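Putative sensory box/GGDEF family protein (Vibrio parahaemolyticus, PDB 3LID) probably makes cyclic di-GMP from GTP through its GGDEF domain, under control of the extracellular double-PDC sensor domain described here. Local coordinates at residues H21-T26 with L263-S268; T39-L44 with L168-D173; Q81-D86 with I109-S114; K120-L125 with R153-I158. All coordinates share one frame; numbering follows the deposited sequence.

Contact 1 of 4, residues H21-T26 with L263-S268; sequences HQLAYT and LIIDLS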
loop_
_atom_site.group_PDB
_atom_site.type_symbol
_atom_site.label_atom_id
_atom_site.label_comp_id
_atom_site.label_asym_id
_atom_site.label_seq_id
_atom_site.Cartn_x
_atom_site.Cartn_y
_atom_site.Cartn_z
ATOM N N HIS A 21 -12.701 -7.774 16.158
ATOM C CA HIS A 21 -13.022 -8.744 15.084
ATOM C C HIS A 21 -12.732 -8.113 13.731
ATOM O O HIS A 21 -12.246 -8.789 12.817
ATOM C CB HIS A 21 -14.497 -9.187 15.133
ATOM C CG HIS A 21 -14.798 -10.014 16.345
ATOM N ND1 HIS A 21 -14.048 -11.123 16.665
ATOM C CD2 HIS A 21 -15.734 -9.890 17.319
ATOM C CE1 HIS A 21 -14.502 -11.645 17.792
ATOM N NE2 HIS A 21 -15.528 -10.918 18.207
ATOM N N GLN A 22 -13.098 -6.848 13.586
ATOM C CA GLN A 22 -12.968 -6.180 12.270
ATOM C C GLN A 22 -11.440 -6.153 11.955
ATOM O O GLN A 22 -11.018 -6.377 10.779
ATOM C CB GLN A 22 -13.436 -4.734 12.334
ATOM C CG GLN A 22 -13.311 -3.989 10.958
ATOM C CD GLN A 22 -14.069 -4.690 9.870
ATOM O OE1 GLN A 22 -15.296 -4.942 9.988
ATOM N NE2 GLN A 22 -13.357 -5.121 8.809
ATOM N N LEU A 23 -10.633 -5.755 12.936
ATOM C CA LEU A 23 -9.165 -5.666 12.688
ATOM C C LEU A 23 -8.596 -7.038 12.275
ATOM O O LEU A 23 -7.722 -7.118 11.439
ATOM C CB LEU A 23 -8.421 -5.127 13.927
ATOM C CG LEU A 23 -8.761 -3.663 14.200
ATOM C CD1 LEU A 23 -8.046 -3.300 15.532
ATOM C CD2 LEU A 23 -8.193 -2.748 13.099
ATOM N N ALA A 24 -9.073 -8.138 12.885
ATOM C CA ALA A 24 -8.613 -9.426 12.456
ATOM C C ALA A 24 -9.038 -9.732 11.015
ATOM O O ALA A 24 -8.242 -10.332 10.269
ATOM C CB ALA A 24 -9.161 -10.553 13.468
ATOM N N TYR A 25 -10.286 -9.404 10.675
ATOM C CA TYR A 25 -10.815 -9.588 9.333
ATOM C C TYR A 25 -9.921 -8.843 8.282
ATOM O O TYR A 25 -9.508 -9.429 7.244
ATOM C CB TYR A 25 -12.185 -9.000 9.295
ATOM C CG TYR A 25 -12.924 -9.163 7.991
ATOM C CD1 TYR A 25 -13.909 -10.147 7.866
ATOM C CD2 TYR A 25 -12.714 -8.312 6.917
ATOM C CE1 TYR A 25 -14.638 -10.285 6.655
ATOM C CE2 TYR A 25 -13.423 -8.436 5.746
ATOM C CZ TYR A 25 -14.370 -9.421 5.619
ATOM O OH TYR A 25 -15.082 -9.522 4.434
ATOM N N THR A 26 -9.704 -7.585 8.583
ATOM C CA THR A 26 -9.060 -6.764 7.582
ATOM C C THR A 26 -7.603 -7.179 7.540
ATOM O O THR A 26 -6.966 -7.150 6.462
ATOM C CB THR A 26 -9.216 -5.293 7.981
ATOM O OG1 THR A 26 -10.597 -4.971 7.875
ATOM C CG2 THR A 26 -8.398 -4.386 7.002
ATOM N N LEU A 263 -2.999 -1.135 12.258
ATOM C CA LEU A 263 -4.328 -0.882 11.762
ATOM C C LEU A 263 -5.091 -0.355 13.007
ATOM O O LEU A 263 -5.039 -0.968 14.068
ATOM C CB LEU A 263 -5.016 -2.183 11.313
ATOM C CG LEU A 263 -4.608 -2.714 9.909
ATOM C CD1 LEU A 263 -3.097 -2.772 9.712
ATOM C CD2 LEU A 263 -5.219 -4.152 9.807
ATOM N N ILE A 264 -5.790 0.739 12.813
ATOM C CA ILE A 264 -6.445 1.469 13.953
ATOM C C ILE A 264 -7.869 1.712 13.669
ATOM O O ILE A 264 -8.243 2.160 12.583
ATOM C CB ILE A 264 -5.754 2.802 14.117
ATOM C CG1 ILE A 264 -4.235 2.631 14.371
ATOM C CG2 ILE A 264 -6.441 3.721 15.201
ATOM C CD1 ILE A 264 -3.859 1.937 15.611
ATOM N N ILE A 265 -8.731 1.499 14.699
ATOM C CA ILE A 265 -10.082 1.955 14.645
ATOM C C ILE A 265 -10.168 2.920 15.835
ATOM O O ILE A 265 -9.949 2.503 16.955
ATOM C CB ILE A 265 -11.107 0.810 14.776
ATOM C CG1 ILE A 265 -11.018 -0.033 13.510
ATOM C CG2 ILE A 265 -12.571 1.359 14.892
ATOM C CD1 ILE A 265 -11.831 -1.278 13.512
ATOM N N ASP A 266 -10.416 4.184 15.536
ATOM C CA ASP A 266 -10.400 5.282 16.526
ATOM C C ASP A 266 -11.793 5.897 16.486
ATOM O O ASP A 266 -12.206 6.452 15.487
ATOM C CB ASP A 266 -9.250 6.273 16.182
ATOM C CG ASP A 266 -9.314 7.579 16.947
ATOM O OD1 ASP A 266 -10.273 7.789 17.741
ATOM O OD2 ASP A 266 -8.412 8.423 16.705
ATOM N N LEU A 267 -12.579 5.734 17.570
ATOM C CA LEU A 267 -13.924 6.321 17.622
ATOM C C LEU A 267 -14.017 7.268 18.841
ATOM O O LEU A 267 -13.576 6.926 19.965
ATOM C CB LEU A 267 -14.939 5.224 17.873
ATOM C CG LEU A 267 -15.023 4.272 16.680
ATOM C CD1 LEU A 267 -15.481 2.916 17.181
ATOM C CD2 LEU A 267 -15.980 4.908 15.707
ATOM N N SER A 268 -14.503 8.469 18.603
ATOM C CA SER A 268 -14.711 9.421 19.747
ATOM C C SER A 268 -15.998 9.033 20.484
ATOM O O SER A 268 -16.818 8.195 20.000
ATOM C CB SER A 268 -14.913 10.810 19.184
ATOM O OG SER A 268 -16.117 10.779 18.424
#
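The one flat group taking part is the carboxamide of Gln-22. Its NE2 donates to Thr-26 OG1 one helical turn on, at 2.9 Å with an N-H...O angle of 154°, and the hydroxyl oxygen lies in the amide plane. The chain of Gln-22 starts toward the strand, with CG anti to the backbone N (chi1 180°), then bends at chi2, so that the amide is turned along the helix toward its next turn while the methylenes stay in the apolar layer: CB lies 4.0 Å from Ile-265 CD1, the two side chains crossing at about a right angle. Leu-23 carries most of the packing. Its CD2 touches Leu-263 CB at 3.7 Å and Ile-265 CG1 at 3.9 Å, sliding past both chains in the opposite direction, and so sits between two residues of the same strand face. Thr-26 CG2 lies 4.2 Å from Leu-263 CD2. Ile-264 points to the other face of the sheet. Strand 260-268 is bonded to strands 189-195 and 246-254, and helix 9-45 packs against one face of this sheet, its segment roughly antiparallel (150°) to 263-268 with axes 9.3 Å apart; Thr-26 also touches Ile-191 and Leu-23 touches Ser-251.

Contact 2 of 4, residues T39-L44 with L168-D173; sequences TISDLL and LVLNVD. With PO4 (phosphate ion), chain C.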
loop_
_atom_site.group_PDB
_atom_site.type_symbol
_atom_site.label_atom_id
_atom_site.label_comp_id
_atom_site.label_asym_id
_atom_site.label_seq_id
_atom_site.Cartn_x
_atom_site.Cartn_y
_atom_site.Cartn_z
ATOM N N THR A 39 2.724 -13.739 -5.709
ATOM C CA THR A 39 2.555 -14.639 -6.829
ATOM C C THR A 39 2.701 -13.954 -8.169
ATOM O O THR A 39 3.394 -14.498 -9.123
ATOM C CB THR A 39 1.201 -15.371 -6.708
ATOM O OG1 THR A 39 1.168 -16.007 -5.406
ATOM C CG2 THR A 39 1.060 -16.381 -7.877
ATOM N N ILE A 40 2.032 -12.811 -8.316
ATOM C CA ILE A 40 1.994 -12.120 -9.589
ATOM C C ILE A 40 3.416 -11.566 -9.823
ATOM O O ILE A 40 3.875 -11.545 -11.004
ATOM C CB ILE A 40 0.949 -10.988 -9.548
ATOM C CG1 ILE A 40 -0.453 -11.524 -9.642
ATOM C CG2 ILE A 40 1.118 -10.004 -10.696
ATOM C CD1 ILE A 40 -0.787 -12.168 -11.060
ATOM N N SER A 41 4.093 -11.091 -8.775
ATOM C CA SER A 41 5.461 -10.483 -9.040
ATOM C C SER A 41 6.387 -11.584 -9.587
ATOM O O SER A 41 7.207 -11.338 -10.543
ATOM C CB SER A 41 6.069 -9.956 -7.746
ATOM O OG SER A 41 5.221 -8.902 -7.318
ATOM N N ASP A 42 6.305 -12.763 -8.983
ATOM C CA ASP A 42 7.110 -13.903 -9.468
ATOM C C ASP A 42 6.757 -14.257 -10.926
ATOM O O ASP A 42 7.662 -14.510 -11.754
ATOM C CB ASP A 42 6.894 -15.088 -8.551
ATOM C CG ASP A 42 7.570 -16.377 -9.084
ATOM O OD1 ASP A 42 8.796 -16.434 -9.040
ATOM O OD2 ASP A 42 6.860 -17.290 -9.562
ATOM N N LEU A 43 5.456 -14.276 -11.284
ATOM C CA LEU A 43 5.053 -14.606 -12.668
ATOM C C LEU A 43 5.554 -13.508 -13.590
ATOM O O LEU A 43 6.079 -13.821 -14.681
ATOM C CB LEU A 43 3.539 -14.697 -12.796
ATOM C CG LEU A 43 3.008 -16.055 -12.220
ATOM C CD1 LEU A 43 1.531 -15.949 -11.984
ATOM C CD2 LEU A 43 3.281 -17.173 -13.240
ATOM N N LEU A 44 5.459 -12.221 -13.183
ATOM C CA LEU A 44 5.920 -11.223 -14.162
ATOM C C LEU A 44 7.464 -11.278 -14.362
ATOM O O LEU A 44 7.971 -11.020 -15.445
ATOM C CB LEU A 44 5.587 -9.825 -13.645
ATOM C CG LEU A 44 4.054 -9.539 -13.702
ATOM C CD1 LEU A 44 3.759 -8.251 -12.892
ATOM C CD2 LEU A 44 3.603 -9.382 -15.124
ATOM N N LEU A 168 12.774 -5.285 -12.602
ATOM C CA LEU A 168 11.305 -5.167 -12.639
ATOM C C LEU A 168 10.867 -4.417 -11.387
ATOM O O LEU A 168 11.306 -4.759 -10.298
ATOM C CB LEU A 168 10.729 -6.572 -12.604
ATOM C CG LEU A 168 9.221 -6.640 -12.493
ATOM C CD1 LEU A 168 8.606 -6.122 -13.812
ATOM C CD2 LEU A 168 8.756 -8.120 -12.289
ATOM N N VAL A 169 9.999 -3.414 -11.547
ATOM C CA VAL A 169 9.531 -2.630 -10.422
ATOM C C VAL A 169 8.031 -2.526 -10.536
ATOM O O VAL A 169 7.493 -2.122 -11.585
ATOM C CB VAL A 169 10.082 -1.186 -10.477
ATOM C CG1 VAL A 169 9.576 -0.380 -9.282
ATOM C CG2 VAL A 169 11.642 -1.215 -10.446
ATOM N N LEU A 170 7.332 -2.849 -9.435
ATOM C CA LEU A 170 5.867 -2.777 -9.482
ATOM C C LEU A 170 5.422 -1.837 -8.377
ATOM O O LEU A 170 5.826 -2.021 -7.259
ATOM C CB LEU A 170 5.280 -4.209 -9.160
ATOM C CG LEU A 170 6.045 -5.358 -9.863
ATOM C CD1 LEU A 170 5.531 -6.700 -9.347
ATOM C CD2 LEU A 170 5.756 -5.177 -11.378
ATOM N N ASN A 171 4.604 -0.867 -8.674
ATOM C CA ASN A 171 4.191 0.120 -7.660
ATOM C C ASN A 171 2.814 -0.307 -7.200
ATOM O O ASN A 171 1.820 -0.038 -7.873
ATOM C CB ASN A 171 4.141 1.538 -8.246
ATOM C CG ASN A 171 5.498 2.140 -8.359
ATOM O OD1 ASN A 171 6.466 1.439 -8.742
ATOM N ND2 ASN A 171 5.620 3.416 -7.991
ATOM N N VAL A 172 2.794 -0.862 -5.999
ATOM C CA VAL A 172 1.513 -1.238 -5.329
ATOM C C VAL A 172 0.894 0.022 -4.742
ATOM O O VAL A 172 1.532 0.788 -3.994
ATOM C CB VAL A 172 1.774 -2.321 -4.271
ATOM C CG1 VAL A 172 0.439 -2.574 -3.477
ATOM C CG2 VAL A 172 2.348 -3.637 -4.936
ATOM N N ASP A 173 -0.324 0.284 -5.141
ATOM C CA ASP A 173 -0.997 1.565 -4.907
ATOM C C ASP A 173 -1.756 1.483 -3.539
ATOM O O ASP A 173 -2.793 0.808 -3.371
ATOM C CB ASP A 173 -1.981 1.701 -6.054
ATOM C CG ASP A 173 -2.870 2.941 -5.948
ATOM O OD1 ASP A 173 -2.854 3.654 -4.952
ATOM O OD2 ASP A 173 -3.603 3.163 -6.902
HETATM P P PO4 C . 8.300 6.387 -8.496
HETATM O O1 PO4 C . 7.147 6.785 -9.437
HETATM O O2 PO4 C . 9.540 6.481 -9.396
HETATM O O3 PO4 C . 8.167 4.978 -7.995
HETATM O O4 PO4 C . 8.412 7.377 -7.341
#
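Helix 9-45 packs here against one face of the antiparallel sheet of a PDC domain, while the opposite face of the same strand lines the pocket that holds a phosphate ion, probably from the crystallisation liquor. The evidence is the alternation along 168-173: Leu-168 and Leu-170 point toward the helix, and Asn-171 reaches the ligand. Leu-44 CB meets Leu-168 CD2 at 3.8 Å, and its CD1 lies 4.0 Å from Leu-170 CD2, the latter two chains crossing obliquely. The other branch of Leu-170 is pressed on Ser-41, with CD1 only 3.0 Å from OG, a tight approach of a methyl to an oxygen. That hydroxyl stands beside its own backbone N (chi1 -64°) and is hydrogen-bonded to Ile-37 O one turn back. On the far face, Asn-171 ND2 donates to phosphate O3 at 3.0 Å along an almost straight line (172°). A further bond from ND2 goes to Glu-138 OE2, and OD1 accepts from Arg-83 NH2. With donors and acceptor both engaged, the rotation and flip of this amide are fixed. The chemistry thus divides by face: the buried serine hydroxyl is satisfied within its own helix, consistent with its place beside leucine methyls, whereas the asparagine presents an oriented N-H to an anion.

Contact 3 of 4, residues Q81-D86 with I109-S114; sequences QIRFLD and ILRDKS. With PO4 (phosphate ion), chain C.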
loop_
_atom_site.group_PDB
_atom_site.type_symbol
_atom_site.label_atom_id
_atom_site.label_comp_id
_atom_site.label_asym_id
_atom_site.label_seq_id
_atom_site.Cartn_x
_atom_site.Cartn_y
_atom_site.Cartn_z
ATOM N N GLN A 81 1.778 1.385 -11.388
ATOM C CA GLN A 81 2.732 1.313 -12.490
ATOM C C GLN A 81 3.383 -0.013 -12.477
ATOM O O GLN A 81 3.512 -0.616 -11.442
ATOM C CB GLN A 81 3.926 2.326 -12.256
ATOM C CG GLN A 81 3.447 3.770 -12.185
ATOM C CD GLN A 81 4.649 4.700 -12.008
ATOM O OE1 GLN A 81 4.964 5.181 -10.889
ATOM N NE2 GLN A 81 5.362 4.896 -13.101
ATOM N N ILE A 82 3.845 -0.456 -13.660
ATOM C CA ILE A 82 4.620 -1.664 -13.811
ATOM C C ILE A 82 5.730 -1.246 -14.790
ATOM O O ILE A 82 5.419 -0.745 -15.880
ATOM C CB ILE A 82 3.819 -2.804 -14.439
ATOM C CG1 ILE A 82 2.632 -3.133 -13.473
ATOM C CG2 ILE A 82 4.746 -4.076 -14.637
ATOM C CD1 ILE A 82 1.700 -4.207 -14.114
ATOM N N ARG A 83 6.983 -1.373 -14.346
ATOM C CA ARG A 83 8.092 -0.843 -15.125
ATOM C C ARG A 83 9.235 -1.812 -15.209
ATOM O O ARG A 83 9.468 -2.679 -14.357
ATOM C CB ARG A 83 8.654 0.352 -14.404
ATOM C CG ARG A 83 7.701 1.587 -14.516
ATOM C CD ARG A 83 8.273 2.829 -13.760
ATOM N NE ARG A 83 8.203 2.545 -12.302
ATOM C CZ ARG A 83 8.642 3.409 -11.375
ATOM N NH1 ARG A 83 9.210 4.595 -11.750
ATOM N NH2 ARG A 83 8.481 3.131 -10.072
ATOM N N PHE A 84 10.030 -1.611 -16.262
ATOM C CA PHE A 84 11.325 -2.261 -16.321
ATOM C C PHE A 84 12.346 -1.109 -16.432
ATOM O O PHE A 84 12.190 -0.195 -17.264
ATOM C CB PHE A 84 11.469 -3.168 -17.571
ATOM C CG PHE A 84 12.756 -3.926 -17.559
ATOM C CD1 PHE A 84 12.908 -5.033 -16.721
ATOM C CD2 PHE A 84 13.872 -3.423 -18.275
ATOM C CE1 PHE A 84 14.100 -5.711 -16.644
ATOM C CE2 PHE A 84 15.163 -4.134 -18.200
ATOM C CZ PHE A 84 15.215 -5.287 -17.384
ATOM N N LEU A 85 13.323 -1.098 -15.514
ATOM C CA LEU A 85 14.450 -0.129 -15.530
ATOM C C LEU A 85 15.692 -0.891 -15.968
ATOM O O LEU A 85 15.928 -2.026 -15.578
ATOM C CB LEU A 85 14.712 0.461 -14.096
ATOM C CG LEU A 85 13.746 1.587 -13.661
ATOM C CD1 LEU A 85 12.273 1.171 -13.662
ATOM C CD2 LEU A 85 14.158 1.923 -12.136
ATOM N N ASP A 86 16.529 -0.225 -16.766
ATOM C CA ASP A 86 17.759 -0.942 -17.137
ATOM C C ASP A 86 18.780 -0.867 -16.013
ATOM O O ASP A 86 18.491 -0.278 -14.931
ATOM C CB ASP A 86 18.253 -0.383 -18.476
ATOM C CG ASP A 86 18.777 1.056 -18.407
ATOM O OD1 ASP A 86 19.036 1.690 -17.334
ATOM O OD2 ASP A 86 18.929 1.640 -19.545
ATOM N N ILE A 109 7.091 8.710 -21.318
ATOM C CA ILE A 109 7.750 9.670 -20.412
ATOM C C ILE A 109 8.666 8.764 -19.539
ATOM O O ILE A 109 8.165 8.132 -18.587
ATOM C CB ILE A 109 6.783 10.474 -19.545
ATOM C CG1 ILE A 109 5.916 11.395 -20.470
ATOM C CG2 ILE A 109 7.560 11.379 -18.575
ATOM C CD1 ILE A 109 4.738 11.979 -19.757
ATOM N N LEU A 110 9.938 8.602 -19.966
ATOM C CA LEU A 110 10.847 7.628 -19.381
ATOM C C LEU A 110 11.980 8.392 -18.696
ATOM O O LEU A 110 12.619 9.246 -19.322
ATOM C CB LEU A 110 11.383 6.710 -20.448
ATOM C CG LEU A 110 10.274 5.936 -21.140
ATOM C CD1 LEU A 110 10.814 5.100 -22.292
ATOM C CD2 LEU A 110 9.570 4.973 -20.128
ATOM N N ARG A 111 12.229 8.125 -17.429
ATOM C CA ARG A 111 13.166 8.960 -16.655
ATOM C C ARG A 111 14.290 8.143 -16.068
ATOM O O ARG A 111 14.218 6.910 -15.941
ATOM C CB ARG A 111 12.438 9.557 -15.457
ATOM C CG ARG A 111 11.429 10.655 -15.815
ATOM C CD ARG A 111 10.006 10.114 -16.080
ATOM N NE ARG A 111 9.458 9.029 -15.219
ATOM C CZ ARG A 111 8.669 9.167 -14.146
ATOM N NH1 ARG A 111 8.278 10.373 -13.683
ATOM N NH2 ARG A 111 8.268 8.088 -13.530
ATOM N N ASP A 112 15.367 8.867 -15.737
ATOM C CA ASP A 112 16.476 8.227 -15.017
ATOM C C ASP A 112 16.176 8.253 -13.511
ATOM O O ASP A 112 16.139 9.328 -12.898
ATOM C CB ASP A 112 17.716 9.119 -15.296
ATOM C CG ASP A 112 18.916 8.692 -14.539
ATOM O OD1 ASP A 112 18.888 7.744 -13.719
ATOM O OD2 ASP A 112 19.943 9.318 -14.837
ATOM N N LYS A 113 15.963 7.059 -12.909
ATOM C CA LYS A 113 15.579 6.924 -11.505
ATOM C C LYS A 113 16.760 6.556 -10.642
ATOM O O LYS A 113 16.617 6.131 -9.485
ATOM C CB LYS A 113 14.521 5.848 -11.367
ATOM C CG LYS A 113 13.239 6.285 -12.001
ATOM C CD LYS A 113 12.444 7.261 -11.082
ATOM C CE LYS A 113 11.263 7.840 -11.842
ATOM N NZ LYS A 113 10.324 8.625 -10.900
ATOM N N SER A 114 17.967 6.688 -11.228
ATOM C CA SER A 114 19.126 6.207 -10.491
ATOM C C SER A 114 19.433 6.906 -9.166
ATOM O O SER A 114 20.159 6.289 -8.320
ATOM C CB SER A 114 20.355 6.183 -11.394
ATOM O OG SER A 114 20.695 7.530 -11.715
HETATM P P PO4 C . 8.300 6.387 -8.496
HETATM O O1 PO4 C . 7.147 6.785 -9.437
HETATM O O2 PO4 C . 9.540 6.481 -9.396
HETATM O O3 PO4 C . 8.167 4.978 -7.995
HETATM O O4 PO4 C . 8.412 7.377 -7.341
#
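Lys-113 can be followed outward from CB, which rests on Leu-85 CD2 at 4.0 Å as the two chains cross obliquely. A bend at chi2 (-79°) turns the rest toward the phosphate, and the chain is extended from there. CD passes 3.4 Å from phosphate O2, CE lies 3.8 Å from Arg-83 NH1 at the edge of that guanidinium, and NZ is hydrogen-bonded to O2 at 2.7 Å. The ammonium also stands 3.2 Å above the guanidinium plane of Arg-111, offset toward its rim. Arg-83 grips the same ion with two nitrogens: NH1 donates to O2 at 3.0 Å and NH2 to O3 at 2.8 Å. Three cationic groups are therefore crowded together, a repulsion probably offset by the anion and by Glu-91, which forms salt bridges with both Arg-83 and Arg-111; Asp-140 also pairs with Arg-111. Together the sheet and the loop before helix 117-124 wall a pocket of the kind in which PDC sensor domains commonly bind ligands.

Contact 4 of 4, residues K120-L125 with R153-I158; sequences KYAQSL and RILMPI. With PO4 (phosphate ion), chain C.
Leu-155 CD1 lies 3.6 Å from Tyr-121 CD2, at the edge of the ring and near its plane, and 4.1 Å from Ala-122 CB. The short alanine lets the backbones come close, with CA atoms of Ala-122 and Leu-155 5.8 Å apart. Further along, Leu-125 CB touches Pro-157 CG at 3.7 Å, while Leu-125 CD1 crosses Leu-155 at about a right angle to reach its CB at 4.0 Å. In the PDC fold helix 117-124 thus lies over the ligand-pocket face of the sheet, its segment 120-124 at 48° to segment 153-158 of strand 150-160. Arg-153, on that same face, binds the phosphate at the guanidinium edge: NE donates to O3 at 2.6 Å (160°), and NH2 to O4 at 2.9 Å. Its NH1 is held by Glu-136 O. In the next shell, Tyr-121 OH is hydrogen-bonded to Ser-131 OG, which helps set the ring. Ser-124 OG donates to Tyr-121 O at 2.7 Å, and Arg-164 takes the carbonyls of Gln-123 and Leu-125.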
loop_
_atom_site.group_PDB
_atom_site.type_symbol
_atom_site.label_atom_id
_atom_site.label_comp_id
_atom_site.label_asym_id
_atom_site.label_seq_id
_atom_site.Cartn_x
_atom_site.Cartn_y
_atom_site.Cartn_z
ATOM N N LYS A 120 18.764 2.315 -5.568
ATOM C CA LYS A 120 20.015 1.833 -5.001
ATOM C C LYS A 120 19.795 0.560 -4.185
ATOM O O LYS A 120 20.647 -0.334 -4.175
ATOM C CB LYS A 120 20.567 2.947 -4.113
ATOM C CG LYS A 120 20.933 4.210 -4.987
ATOM C CD LYS A 120 21.482 5.375 -4.145
ATOM C CE LYS A 120 21.710 6.547 -5.081
ATOM N NZ LYS A 120 22.108 7.728 -4.275
ATOM N N TYR A 121 18.664 0.476 -3.474
ATOM C CA TYR A 121 18.311 -0.783 -2.755
ATOM C C TYR A 121 18.131 -1.958 -3.751
ATOM O O TYR A 121 18.703 -3.051 -3.602
ATOM C CB TYR A 121 17.054 -0.553 -1.903
ATOM C CG TYR A 121 16.645 -1.862 -1.227
ATOM C CD1 TYR A 121 17.472 -2.430 -0.266
ATOM C CD2 TYR A 121 15.477 -2.513 -1.576
ATOM C CE1 TYR A 121 17.116 -3.649 0.367
ATOM C CE2 TYR A 121 15.125 -3.740 -0.981
ATOM C CZ TYR A 121 15.929 -4.283 -0.013
ATOM O OH TYR A 121 15.549 -5.498 0.525
ATOM N N ALA A 122 17.385 -1.701 -4.827
ATOM C CA ALA A 122 17.155 -2.796 -5.816
ATOM C C ALA A 122 18.527 -3.295 -6.350
ATOM O O ALA A 122 18.676 -4.468 -6.618
ATOM C CB ALA A 122 16.324 -2.232 -7.003
ATOM N N GLN A 123 19.474 -2.400 -6.529
ATOM C CA GLN A 123 20.770 -2.807 -7.092
ATOM C C GLN A 123 21.472 -3.767 -6.164
ATOM O O GLN A 123 22.222 -4.622 -6.611
ATOM C CB GLN A 123 21.676 -1.587 -7.223
ATOM C CG GLN A 123 21.260 -0.608 -8.299
ATOM C CD GLN A 123 22.284 0.507 -8.504
ATOM O OE1 GLN A 123 22.379 1.430 -7.684
ATOM N NE2 GLN A 123 23.032 0.432 -9.598
ATOM N N SER A 124 21.301 -3.548 -4.848
ATOM C CA SER A 124 21.847 -4.444 -3.825
ATOM C C SER A 124 21.284 -5.861 -3.766
ATOM O O SER A 124 21.900 -6.775 -3.175
ATOM C CB SER A 124 21.710 -3.773 -2.440
ATOM O OG SER A 124 20.479 -4.080 -1.827
ATOM N N LEU A 125 20.149 -6.119 -4.409
ATOM C CA LEU A 125 19.511 -7.424 -4.432
ATOM C C LEU A 125 20.267 -8.397 -5.338
ATOM O O LEU A 125 21.029 -7.969 -6.216
ATOM C CB LEU A 125 18.052 -7.334 -4.853
ATOM C CG LEU A 125 17.190 -6.379 -3.980
ATOM C CD1 LEU A 125 15.764 -6.315 -4.700
ATOM C CD2 LEU A 125 17.035 -6.964 -2.537
ATOM N N ARG A 153 6.819 -0.443 -3.372
ATOM C CA ARG A 153 7.438 -0.845 -4.673
ATOM C C ARG A 153 8.016 -2.251 -4.494
ATOM O O ARG A 153 8.868 -2.493 -3.642
ATOM C CB ARG A 153 8.595 0.143 -5.006
ATOM C CG ARG A 153 7.984 1.510 -5.446
ATOM C CD ARG A 153 9.084 2.620 -5.390
ATOM N NE ARG A 153 8.505 3.918 -5.661
ATOM C CZ ARG A 153 7.882 4.646 -4.746
ATOM N NH1 ARG A 153 7.727 4.157 -3.474
ATOM N NH2 ARG A 153 7.380 5.829 -5.096
ATOM N N ILE A 154 7.589 -3.173 -5.348
ATOM C CA ILE A 154 8.188 -4.537 -5.383
ATOM C C ILE A 154 9.379 -4.445 -6.400
ATOM O O ILE A 154 9.198 -3.809 -7.468
ATOM C CB ILE A 154 7.190 -5.520 -5.927
ATOM C CG1 ILE A 154 5.815 -5.345 -5.199
ATOM C CG2 ILE A 154 7.766 -6.927 -5.792
ATOM C CD1 ILE A 154 5.906 -5.541 -3.655
ATOM N N LEU A 155 10.515 -5.009 -6.034
ATOM C CA LEU A 155 11.767 -4.850 -6.783
ATOM C C LEU A 155 12.343 -6.206 -7.068
ATOM O O LEU A 155 12.375 -7.037 -6.201
ATOM C CB LEU A 155 12.718 -4.093 -5.898
ATOM C CG LEU A 155 12.172 -2.758 -5.384
ATOM C CD1 LEU A 155 13.181 -2.215 -4.347
ATOM C CD2 LEU A 155 12.101 -1.703 -6.620
ATOM N N MET A 156 12.775 -6.439 -8.333
ATOM C CA MET A 156 13.342 -7.751 -8.689
ATOM C C MET A 156 14.349 -7.512 -9.824
ATOM O O MET A 156 13.932 -7.218 -10.967
ATOM C CB MET A 156 12.180 -8.677 -9.125
ATOM C CG MET A 156 12.608 -10.097 -9.524
ATOM S SD MET A 156 11.226 -10.963 -10.172
ATOM C CE MET A 156 12.200 -12.376 -10.562
ATOM N N PRO A 157 15.635 -7.744 -9.548
ATOM C CA PRO A 157 16.623 -7.665 -10.685
ATOM C C PRO A 157 16.378 -8.879 -11.601
ATOM O O PRO A 157 16.054 -9.992 -11.116
ATOM C CB PRO A 157 17.987 -7.790 -10.015
ATOM C CG PRO A 157 17.652 -7.465 -8.485
ATOM C CD PRO A 157 16.282 -8.011 -8.252
ATOM N N ILE A 158 16.483 -8.669 -12.934
ATOM C CA ILE A 158 16.135 -9.675 -13.892
ATOM C C ILE A 158 17.452 -9.927 -14.710
ATOM O O ILE A 158 18.076 -8.984 -15.148
ATOM C CB ILE A 158 15.058 -9.204 -14.909
ATOM C CG1 ILE A 158 13.736 -8.827 -14.145
ATOM C CG2 ILE A 158 14.785 -10.428 -15.912
ATOM C CD1 ILE A 158 13.191 -9.984 -13.275
HETATM P P PO4 C . 8.300 6.387 -8.496
HETATM O O1 PO4 C . 7.147 6.785 -9.437
HETATM O O2 PO4 C . 9.540 6.481 -9.396
HETATM O O3 PO4 C . 8.167 4.978 -7.995
HETATM O O4 PO4 C . 8.412 7.377 -7.341
#

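Contacts 2, 3 and 4 share one sheet, in which strand 163-173 lies between strands 79-86 and 150-160, and their centres are 12 to 14 Å apart. All three reach the phosphate: Asn-171, Arg-83, Lys-113 and Arg-153 converge on it, joined by Tyr-118 OH, Arg-116 NH1 and Arg-139 N. Val-169 O lies 2.9 Å from Arg-83 N, a probable hydrogen bond between neighbouring strands that ties contact 3 to contact 2. Contact 1 belongs to the second sheet, on the other side of the chain's centre; its centre is about 28 Å from that of contact 2 and 37 Å from that of contact 3. Helix 9-45 joins contacts 1 and 2, spanning both PDC domains as one continuous rod.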